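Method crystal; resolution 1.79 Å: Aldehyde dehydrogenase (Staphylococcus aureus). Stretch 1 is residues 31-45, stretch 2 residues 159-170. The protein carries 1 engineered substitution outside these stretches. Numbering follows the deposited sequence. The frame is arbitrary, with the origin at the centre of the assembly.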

# COMPACT_ATOMS: atom_id res chain seq x y z
N SER A 31 17.45 12.09 15.26
CA SER A 31 18.91 12.09 15.32
C SER A 31 19.46 10.69 15.56
O SER A 31 20.58 10.38 15.14
CB SER A 31 19.39 13.06 16.40
OG SER A 31 19.00 12.63 17.69
N PHE A 32 18.69 9.83 16.24
CA PHE A 32 19.07 8.42 16.34
C PHE A 32 19.13 7.77 14.97
O PHE A 32 20.10 7.08 14.63
CB PHE A 32 18.10 7.68 17.26
CG PHE A 32 18.29 6.19 17.28
CD1 PHE A 32 17.62 5.37 16.37
CD2 PHE A 32 19.13 5.60 18.20
CE1 PHE A 32 17.80 4.00 16.39
CE2 PHE A 32 19.31 4.22 18.23
CZ PHE A 32 18.64 3.43 17.32
N ARG A 33 18.09 7.98 14.16
CA ARG A 33 18.03 7.37 12.84
C ARG A 33 19.18 7.86 11.96
O ARG A 33 19.80 7.06 11.24
CB ARG A 33 16.68 7.67 12.19
CG ARG A 33 15.49 7.21 13.00
CD ARG A 33 14.19 7.47 12.24
NE ARG A 33 13.08 7.74 13.14
CZ ARG A 33 11.89 8.18 12.74
NH1 ARG A 33 11.65 8.39 11.45
NH2 ARG A 33 10.93 8.41 13.63
N LYS A 34 19.48 9.16 12.00
CA LYS A 34 20.59 9.69 11.22
C LYS A 34 21.91 9.04 11.61
O LYS A 34 22.75 8.74 10.75
CB LYS A 34 20.69 11.21 11.39
CG LYS A 34 19.84 12.00 10.42
CD LYS A 34 20.30 13.45 10.32
N GLU A 35 22.11 8.80 12.91
CA GLU A 35 23.37 8.21 13.36
C GLU A 35 23.50 6.76 12.88
O GLU A 35 24.59 6.32 12.52
CB GLU A 35 23.48 8.30 14.88
CG GLU A 35 24.75 7.68 15.44
CD GLU A 35 25.97 8.57 15.26
OE1 GLU A 35 27.09 8.10 15.53
OE2 GLU A 35 25.80 9.75 14.85
N GLN A 36 22.39 6.01 12.88
CA GLN A 36 22.44 4.64 12.39
C GLN A 36 22.77 4.60 10.90
O GLN A 36 23.50 3.71 10.44
CB GLN A 36 21.11 3.94 12.65
CG GLN A 36 20.64 4.00 14.09
CD GLN A 36 21.72 3.62 15.09
OE1 GLN A 36 22.40 2.61 14.94
NE2 GLN A 36 21.89 4.45 16.11
N LEU A 37 22.26 5.57 10.14
CA LEU A 37 22.59 5.64 8.72
C LEU A 37 24.07 5.94 8.51
O LEU A 37 24.70 5.35 7.63
CB LEU A 37 21.71 6.68 8.03
CG LEU A 37 20.23 6.30 7.93
CD1 LEU A 37 19.39 7.52 7.58
CD2 LEU A 37 20.03 5.19 6.91
N LYS A 38 24.63 6.84 9.32
CA LYS A 38 26.07 7.09 9.27
C LYS A 38 26.85 5.81 9.55
O LYS A 38 27.77 5.45 8.81
CB LYS A 38 26.48 8.15 10.29
CG LYS A 38 25.78 9.48 10.16
N LYS A 39 26.49 5.11 10.62
CA LYS A 39 27.18 3.87 10.97
C LYS A 39 27.04 2.84 9.86
O LYS A 39 28.00 2.13 9.54
CB LYS A 39 26.63 3.32 12.29
CG LYS A 39 26.99 4.18 13.50
CD LYS A 39 26.08 3.87 14.68
CE LYS A 39 26.21 2.43 15.12
NZ LYS A 39 25.22 2.09 16.19
N LEU A 40 25.86 2.75 9.24
CA LEU A 40 25.67 1.83 8.13
C LEU A 40 26.60 2.16 6.97
O LEU A 40 27.21 1.27 6.38
CB LEU A 40 24.21 1.87 7.66
CG LEU A 40 23.82 0.83 6.61
CD1 LEU A 40 24.04 -0.58 7.14
CD2 LEU A 40 22.38 1.03 6.17
N SER A 41 26.71 3.45 6.64
CA SER A 41 27.60 3.86 5.55
C SER A 41 29.06 3.56 5.88
O SER A 41 29.78 2.99 5.07
CB SER A 41 27.41 5.35 5.27
OG SER A 41 28.23 5.77 4.20
N LYS A 42 29.50 3.97 7.07
CA LYS A 42 30.86 3.67 7.52
C LYS A 42 31.13 2.17 7.48
O LYS A 42 32.22 1.73 7.10
CB LYS A 42 31.07 4.22 8.93
CG LYS A 42 32.18 3.53 9.71
CD LYS A 42 32.36 4.16 11.09
CE LYS A 42 33.03 3.20 12.05
NZ LYS A 42 33.16 3.78 13.41
N ALA A 43 30.13 1.38 7.87
CA ALA A 43 30.30 -0.06 7.94
C ALA A 43 30.46 -0.68 6.56
O ALA A 43 31.30 -1.56 6.36
CB ALA A 43 29.12 -0.65 8.70
N ILE A 44 29.66 -0.23 5.58
CA ILE A 44 29.77 -0.76 4.22
C ILE A 44 31.13 -0.41 3.63
O ILE A 44 31.75 -1.23 2.93
CB ILE A 44 28.62 -0.23 3.35
CG1 ILE A 44 27.28 -0.77 3.87
CG2 ILE A 44 28.82 -0.60 1.89
CD1 ILE A 44 26.07 -0.19 3.19
N LYS A 45 31.63 0.80 3.89
CA LYS A 45 32.94 1.19 3.38
C LYS A 45 34.04 0.34 4.00
O LYS A 45 34.97 -0.08 3.31
CB LYS A 45 33.19 2.67 3.66
CG LYS A 45 32.33 3.60 2.83
CD LYS A 45 32.38 5.01 3.38
CE LYS A 45 31.21 5.84 2.88
NZ LYS A 45 31.50 7.30 2.94
N ARG A 159 28.10 -10.43 9.41
CA ARG A 159 29.25 -9.86 10.11
C ARG A 159 29.13 -8.34 10.21
O ARG A 159 29.24 -7.76 11.29
CB ARG A 159 30.54 -10.24 9.39
CG ARG A 159 31.02 -11.66 9.62
CD ARG A 159 32.51 -11.78 9.31
NE ARG A 159 32.76 -12.22 7.94
CZ ARG A 159 33.46 -11.52 7.05
NH1 ARG A 159 33.64 -11.99 5.83
NH2 ARG A 159 33.97 -10.34 7.38
N LEU A 160 28.91 -7.70 9.06
CA LEU A 160 28.78 -6.24 9.01
C LEU A 160 27.73 -5.74 9.99
O LEU A 160 27.98 -4.82 10.77
CB LEU A 160 28.44 -5.83 7.57
CG LEU A 160 28.42 -4.36 7.20
CD1 LEU A 160 27.10 -3.66 7.54
CD2 LEU A 160 29.54 -3.76 7.97
N ILE A 161 26.55 -6.34 9.95
CA ILE A 161 25.45 -5.88 10.79
C ILE A 161 25.77 -6.10 12.27
O ILE A 161 25.61 -5.20 13.10
CB ILE A 161 24.14 -6.57 10.39
CG1 ILE A 161 23.68 -6.09 9.01
CG2 ILE A 161 23.07 -6.35 11.44
CD1 ILE A 161 23.31 -4.62 8.96
N ASN A 162 26.22 -7.31 12.61
CA ASN A 162 26.43 -7.65 14.02
C ASN A 162 27.54 -6.82 14.65
O ASN A 162 27.49 -6.54 15.86
CB ASN A 162 26.73 -9.14 14.16
CG ASN A 162 25.49 -10.00 14.01
OD1 ASN A 162 25.59 -11.21 13.77
ND2 ASN A 162 24.32 -9.39 14.14
N GLU A 163 28.55 -6.44 13.88
CA GLU A 163 29.64 -5.65 14.43
C GLU A 163 29.35 -4.16 14.41
O GLU A 163 30.16 -3.38 14.93
CB GLU A 163 30.93 -5.97 13.68
CG GLU A 163 31.29 -7.46 13.77
CD GLU A 163 32.73 -7.77 13.44
OE1 GLU A 163 33.62 -7.01 13.87
OE2 GLU A 163 32.97 -8.78 12.76
N THR A 164 28.21 -3.75 13.86
CA THR A 164 27.81 -2.34 13.79
C THR A 164 26.61 -2.00 14.66
O THR A 164 26.60 -0.93 15.27
CB THR A 164 27.51 -1.95 12.34
OG1 THR A 164 28.59 -2.37 11.49
CG2 THR A 164 27.33 -0.45 12.21
N PHE A 165 25.61 -2.87 14.75
CA PHE A 165 24.38 -2.58 15.47
C PHE A 165 24.11 -3.65 16.53
O PHE A 165 24.58 -4.78 16.43
CB PHE A 165 23.17 -2.51 14.53
CG PHE A 165 23.34 -1.57 13.38
CD1 PHE A 165 23.21 -0.20 13.56
CD2 PHE A 165 23.60 -2.05 12.11
CE1 PHE A 165 23.36 0.67 12.50
CE2 PHE A 165 23.76 -1.18 11.04
CZ PHE A 165 23.63 0.18 11.24
N ASP A 166 23.33 -3.27 17.54
CA ASP A 166 22.80 -4.26 18.48
C ASP A 166 21.83 -5.19 17.77
O ASP A 166 21.09 -4.78 16.87
CB ASP A 166 22.09 -3.58 19.64
CG ASP A 166 23.04 -3.02 20.67
OD1 ASP A 166 24.25 -3.35 20.60
OD2 ASP A 166 22.59 -2.27 21.55
N ALA A 167 21.83 -6.45 18.19
CA ALA A 167 20.96 -7.44 17.55
C ALA A 167 19.49 -7.12 17.77
O ALA A 167 18.64 -7.54 16.98
CB ALA A 167 21.29 -8.84 18.06
N ASN A 168 19.16 -6.39 18.84
CA ASN A 168 17.77 -6.01 19.08
C ASN A 168 17.35 -4.78 18.29
O ASN A 168 16.19 -4.36 18.41
CB ASN A 168 17.53 -5.81 20.58
CG ASN A 168 18.50 -4.82 21.20
OD1 ASN A 168 18.86 -3.81 20.60
N TYR A 169 18.24 -4.18 17.51
CA TYR A 169 17.89 -3.11 16.58
C TYR A 169 17.84 -3.62 15.14
O TYR A 169 16.81 -3.49 14.47
CB TYR A 169 18.87 -1.94 16.71
CG TYR A 169 18.63 -0.84 15.71
CD1 TYR A 169 17.37 -0.27 15.56
CD2 TYR A 169 19.65 -0.37 14.90
CE1 TYR A 169 17.14 0.74 14.64
CE2 TYR A 169 19.43 0.63 13.97
CZ TYR A 169 18.17 1.19 13.85
OH TYR A 169 17.95 2.19 12.93
N ILE A 170 18.94 -4.19 14.66
CA ILE A 170 19.00 -4.85 13.36
C ILE A 170 19.72 -6.18 13.54
O ILE A 170 20.81 -6.22 14.12
CB ILE A 170 19.71 -3.99 12.30
CG1 ILE A 170 19.01 -2.64 12.13
CG2 ILE A 170 19.77 -4.72 10.97
CD1 ILE A 170 19.81 -1.65 11.31

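Residues 31-45 form one uninterrupted stretch of helix, its i to i+4 backbone bonds running from Glu-35 N to Ser-31 O through to Lys-45 N to Ser-41 O. The second stretch begins as helix and then opens into a loop. The two helix axes pass 10.0 Å apart at closest approach, with N-to-C directions 132° apart, so the chains run in roughly opposing senses: Ala-43 lies near Leu-160, Gln-36 near Phe-165, and Phe-32 meets Tyr-169. The contact buries 479 Å² in total.

Of the two register points, the backbones lie closer at Ala-43. Ala-43 CA is 6.5 Å from Leu-160 CA. The small side chain of Ala-43 leaves a shallow place on the helix that the second stretch fills: Ala-43 CB lies 3.2 Å from Leu-160 CD2 and 3.3 Å from Thr-164 OG1. That hydroxyl is already engaged, donating to Leu-160 O at 2.6 Å (from Thr-164 OG1), so its polarity is met within its own stretch while it packs against a methyl.

Phe-165 is the largest bump by covered area. Its CA-to-CB bond points sideways, but its chi1 of -54° (m) is accompanied by a ring that reaches the first helix between Gln-36 and Leu-40. Gln-36 OE1 approaches the ring edge, 3.2 Å from Phe-165 CD1, where the slightly positive ring hydrogens suit an oxygen; Leu-40 CD1 lies 4.0 Å from Phe-165 CE2. Lys-39 NZ donates to Gln-36 OE1 at 3.1 Å, and its aliphatic portion packs on Thr-164, with Lys-39 CB 3.8 Å from Thr-164 CG2.

At the other end, Phe-32 directs its edge at the face of Tyr-169, centroids 5.3 Å apart and planes at 78°. Gln-36 CG also touches Tyr-169 OH, at 3.4 Å. No clear hydrogen bond crosses the interface, which rests mainly on shape.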